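DNA polymerase (Pyrobaculum calidifontis, PDB 5MDN) probably catalyses template-directed DNA synthesis from deoxynucleoside triphosphates as a family B DNA polymerase that binds magnesium. Local coordinates at residues A[161-169]-A[218-229]. Numbering follows the deposited sequence.
Sequences PPLRVLAFD and FVKEFDPDVIVG
The guanidinium of Arg164 has Asp225 OD2 over one face and the carbonyl oxygen of Asp223 at its edge. Arg164 NE gives its main bond to Asp223 O (2.8 Å, 155° at the hydrogen), from above the carbonyl plane. NH2 adds a weakly directed salt bridge to Asp223 OD2, the two planes 44° apart. A bend at chi3 turns the arginine back to this helix end, where Asp223 has positive phi. The ring of Phe222 lies nearly perpendicular to the guanidinium, and its CZ touches Arg164 CB at 3.5 Å. Asp225 OD2 takes Arg164 N at 2.9 Å in an almost straight bond, on its anti side. With an alanine here, Asp223 O would probably lose its strong side-chain donor, Asp223 OD2 its salt-bridge mate and Phe222 the arginine's outer chain. Asp223 OD1 also pairs with Arg273 and Arg255, Asp225 OD1 with Arg255 and OD2 with Arg30.

Leu166 CD1 meets the edge of the Phe218 ring at CE2 (3.5 Å), and its CB rests on Pro224 CB. Phe168 turns CE1 to Ile227 CG2 at 3.8 Å.

Strand 165-169, leading to Asp169, a magnesium ligand in this protein but without the ion in this chain, runs parallel to 226-229 at 29°, centrally in the mixed sheet of the RNase H-like exonuclease domain. Strands 186-193 and 274-277 flank them. Helix 209-222 covers the Leu166 face, and helix 326-356 covers Val165 and Ala167.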
loop_
_atom_site.group_PDB
_atom_site.type_symbol
_atom_site.label_atom_id
_atom_site.label_comp_id
_atom_site.label_asym_id
_atom_site.label_seq_id
_atom_site.Cartn_x
_atom_site.Cartn_y
_atom_site.Cartn_z
ATOM N N PRO A 161 -10.147 19.449 -9.588
ATOM C CA PRO A 161 -11.322 19.583 -10.443
ATOM C C PRO A 161 -12.202 18.352 -10.330
ATOM O O PRO A 161 -11.773 17.324 -9.784
ATOM C CB PRO A 161 -10.716 19.713 -11.849
ATOM C CG PRO A 161 -9.442 18.949 -11.768
ATOM C CD PRO A 161 -8.942 19.076 -10.349
ATOM N N PRO A 162 -13.439 18.415 -10.814
ATOM C CA PRO A 162 -14.268 17.206 -10.839
ATOM C C PRO A 162 -13.662 16.164 -11.768
ATOM O O PRO A 162 -13.285 16.464 -12.903
ATOM C CB PRO A 162 -15.621 17.712 -11.352
ATOM C CG PRO A 162 -15.302 18.970 -12.089
ATOM C CD PRO A 162 -14.161 19.588 -11.337
ATOM N N LEU A 163 -13.573 14.933 -11.277
ATOM C CA LEU A 163 -13.014 13.823 -12.034
ATOM C C LEU A 163 -14.099 12.798 -12.328
ATOM O O LEU A 163 -14.968 12.540 -11.490
ATOM C CB LEU A 163 -11.863 13.158 -11.273
ATOM C CG LEU A 163 -10.595 13.983 -11.045
ATOM C CD1 LEU A 163 -9.540 13.150 -10.334
ATOM C CD2 LEU A 163 -10.062 14.516 -12.366
ATOM N N ARG A 164 -14.043 12.216 -13.523
ATOM C CA ARG A 164 -14.942 11.134 -13.901
ATOM C C ARG A 164 -14.334 9.824 -13.409
ATOM O O ARG A 164 -13.307 9.373 -13.928
ATOM C CB ARG A 164 -15.166 11.120 -15.411
ATOM C CG ARG A 164 -15.920 12.338 -15.930
ATOM C CD ARG A 164 -16.434 12.115 -17.345
ATOM N NE ARG A 164 -15.369 12.166 -18.345
ATOM C CZ ARG A 164 -14.863 13.291 -18.844
ATOM N NH1 ARG A 164 -15.321 14.468 -18.441
ATOM N NH2 ARG A 164 -13.895 13.238 -19.748
ATOM N N VAL A 165 -14.969 9.217 -12.409
ATOM C CA VAL A 165 -14.470 8.012 -11.761
ATOM C C VAL A 165 -15.302 6.826 -12.221
ATOM O O VAL A 165 -16.533 6.916 -12.324
ATOM C CB VAL A 165 -14.506 8.154 -10.227
ATOM C CG1 VAL A 165 -13.864 6.953 -9.559
ATOM C CG2 VAL A 165 -13.818 9.443 -9.797
ATOM N N LEU A 166 -14.627 5.712 -12.498
ATOM C CA LEU A 166 -15.275 4.477 -12.918
ATOM C C LEU A 166 -14.786 3.338 -12.036
ATOM O O LEU A 166 -13.588 3.038 -12.013
ATOM C CB LEU A 166 -14.980 4.171 -14.389
ATOM C CG LEU A 166 -15.562 2.855 -14.910
ATOM C CD1 LEU A 166 -16.964 3.066 -15.451
ATOM C CD2 LEU A 166 -14.656 2.229 -15.959
ATOM N N ALA A 167 -15.711 2.713 -11.314
ATOM C CA ALA A 167 -15.444 1.481 -10.588
ATOM C C ALA A 167 -15.860 0.290 -11.443
ATOM O O ALA A 167 -16.842 0.352 -12.187
ATOM C CB ALA A 167 -16.188 1.459 -9.252
ATOM N N PHE A 168 -15.103 -0.799 -11.335
ATOM C CA PHE A 168 -15.425 -1.998 -12.093
ATOM C C PHE A 168 -15.050 -3.232 -11.288
ATOM O O PHE A 168 -14.081 -3.228 -10.521
ATOM C CB PHE A 168 -14.725 -2.003 -13.460
ATOM C CG PHE A 168 -13.307 -2.505 -13.424
ATOM C CD1 PHE A 168 -12.282 -1.707 -12.944
ATOM C CD2 PHE A 168 -12.999 -3.773 -13.890
ATOM C CE1 PHE A 168 -10.976 -2.170 -12.920
ATOM C CE2 PHE A 168 -11.697 -4.241 -13.868
ATOM C CZ PHE A 168 -10.685 -3.439 -13.383
ATOM N N ASP A 169 -15.841 -4.287 -11.470
ATOM C CA ASP A 169 -15.625 -5.571 -10.822
ATOM C C ASP A 169 -15.902 -6.670 -11.835
ATOM O O ASP A 169 -16.725 -6.503 -12.739
ATOM C CB ASP A 169 -16.525 -5.730 -9.587
ATOM C CG ASP A 169 -16.126 -6.905 -8.721
ATOM O OD1 ASP A 169 -15.052 -6.843 -8.086
ATOM O OD2 ASP A 169 -16.888 -7.892 -8.677
ATOM N N PHE A 218 -17.806 0.958 -23.060
ATOM C CA PHE A 218 -18.277 1.816 -21.975
ATOM C C PHE A 218 -17.175 2.755 -21.493
ATOM O O PHE A 218 -17.430 3.939 -21.244
ATOM C CB PHE A 218 -18.807 0.971 -20.817
ATOM C CG PHE A 218 -19.562 1.769 -19.787
ATOM C CD1 PHE A 218 -20.926 1.971 -19.914
ATOM C CD2 PHE A 218 -18.908 2.322 -18.698
ATOM C CE1 PHE A 218 -21.626 2.706 -18.975
ATOM C CE2 PHE A 218 -19.602 3.058 -17.756
ATOM C CZ PHE A 218 -20.962 3.250 -17.894
ATOM N N VAL A 219 -15.951 2.241 -21.334
ATOM C CA VAL A 219 -14.839 3.086 -20.907
ATOM C C VAL A 219 -14.601 4.202 -21.917
ATOM O O VAL A 219 -14.398 5.364 -21.545
ATOM C CB VAL A 219 -13.573 2.235 -20.689
ATOM C CG1 VAL A 219 -12.368 3.126 -20.417
ATOM C CG2 VAL A 219 -13.784 1.257 -19.544
ATOM N N LYS A 220 -14.633 3.870 -23.208
ATOM C CA LYS A 220 -14.483 4.893 -24.237
ATOM C C LYS A 220 -15.677 5.840 -24.253
ATOM O O LYS A 220 -15.520 7.035 -24.535
ATOM C CB LYS A 220 -14.305 4.233 -25.606
ATOM C CG LYS A 220 -13.054 3.376 -25.734
ATOM C CD LYS A 220 -12.854 2.919 -27.170
ATOM C CE LYS A 220 -14.006 2.047 -27.635
ATOM N NZ LYS A 220 -13.759 1.475 -28.988
ATOM N N GLU A 221 -16.867 5.324 -23.951
ATOM C CA GLU A 221 -18.076 6.142 -23.969
ATOM C C GLU A 221 -18.074 7.126 -22.804
ATOM O O GLU A 221 -18.328 8.323 -22.983
ATOM C CB GLU A 221 -19.306 5.227 -23.904
ATOM C CG GLU A 221 -20.661 5.882 -24.127
ATOM C CD GLU A 221 -20.796 6.417 -25.541
ATOM O OE1 GLU A 221 -20.169 5.827 -26.449
ATOM O OE2 GLU A 221 -21.522 7.412 -25.747
ATOM N N PHE A 222 -17.778 6.632 -21.598
ATOM C CA PHE A 222 -17.772 7.463 -20.398
ATOM C C PHE A 222 -16.525 8.341 -20.309
ATOM O O PHE A 222 -16.600 9.474 -19.819
ATOM C CB PHE A 222 -17.893 6.572 -19.160
ATOM C CG PHE A 222 -17.797 7.311 -17.856
ATOM C CD1 PHE A 222 -18.635 8.379 -17.582
ATOM C CD2 PHE A 222 -16.876 6.926 -16.896
ATOM C CE1 PHE A 222 -18.549 9.055 -16.379
ATOM C CE2 PHE A 222 -16.786 7.597 -15.694
ATOM C CZ PHE A 222 -17.623 8.661 -15.434
ATOM N N ASP A 223 -15.373 7.831 -20.764
ATOM C CA ASP A 223 -14.084 8.518 -20.704
ATOM C C ASP A 223 -13.714 8.853 -19.262
ATOM O O ASP A 223 -13.690 10.032 -18.885
ATOM C CB ASP A 223 -14.095 9.794 -21.555
ATOM C CG ASP A 223 -12.711 10.396 -21.723
ATOM O OD1 ASP A 223 -11.720 9.660 -21.536
ATOM O OD2 ASP A 223 -12.614 11.602 -22.037
ATOM N N PRO A 224 -13.428 7.856 -18.428
ATOM C CA PRO A 224 -13.096 8.142 -17.031
ATOM C C PRO A 224 -11.679 8.664 -16.874
ATOM O O PRO A 224 -10.771 8.331 -17.641
ATOM C CB PRO A 224 -13.253 6.776 -16.353
ATOM C CG PRO A 224 -12.883 5.808 -17.422
ATOM C CD PRO A 224 -13.388 6.410 -18.715
ATOM N N ASP A 225 -11.498 9.499 -15.851
ATOM C CA ASP A 225 -10.173 9.980 -15.484
ATOM C C ASP A 225 -9.478 9.036 -14.511
ATOM O O ASP A 225 -8.254 8.872 -14.571
ATOM C CB ASP A 225 -10.272 11.380 -14.873
ATOM C CG ASP A 225 -10.957 12.371 -15.794
ATOM O OD1 ASP A 225 -10.451 12.590 -16.916
ATOM O OD2 ASP A 225 -12.000 12.934 -15.396
ATOM N N VAL A 226 -10.240 8.422 -13.608
ATOM C CA VAL A 226 -9.731 7.430 -12.671
ATOM C C VAL A 226 -10.516 6.138 -12.858
ATOM O O VAL A 226 -11.746 6.160 -12.984
ATOM C CB VAL A 226 -9.831 7.922 -11.211
ATOM C CG1 VAL A 226 -9.049 7.002 -10.287
ATOM C CG2 VAL A 226 -9.330 9.355 -11.097
ATOM N N ILE A 227 -9.803 5.015 -12.879
ATOM C CA ILE A 227 -10.411 3.690 -12.882
ATOM C C ILE A 227 -10.032 3.006 -11.577
ATOM O O ILE A 227 -8.846 2.772 -11.312
ATOM C CB ILE A 227 -9.966 2.859 -14.095
ATOM C CG1 ILE A 227 -10.562 3.432 -15.381
ATOM C CG2 ILE A 227 -10.368 1.402 -13.922
ATOM C CD1 ILE A 227 -10.076 2.743 -16.643
ATOM N N VAL A 228 -11.033 2.684 -10.762
ATOM C CA VAL A 228 -10.821 2.080 -9.453
ATOM C C VAL A 228 -11.328 0.646 -9.473
ATOM O O VAL A 228 -12.366 0.347 -10.074
ATOM C CB VAL A 228 -11.511 2.882 -8.332
ATOM C CG1 VAL A 228 -10.542 3.882 -7.721
ATOM C CG2 VAL A 228 -12.744 3.589 -8.872
ATOM N N GLY A 229 -10.580 -0.240 -8.818
ATOM C CA GLY A 229 -10.997 -1.612 -8.613
ATOM C C GLY A 229 -10.424 -2.108 -7.306
ATOM O O GLY A 229 -9.629 -1.427 -6.652
#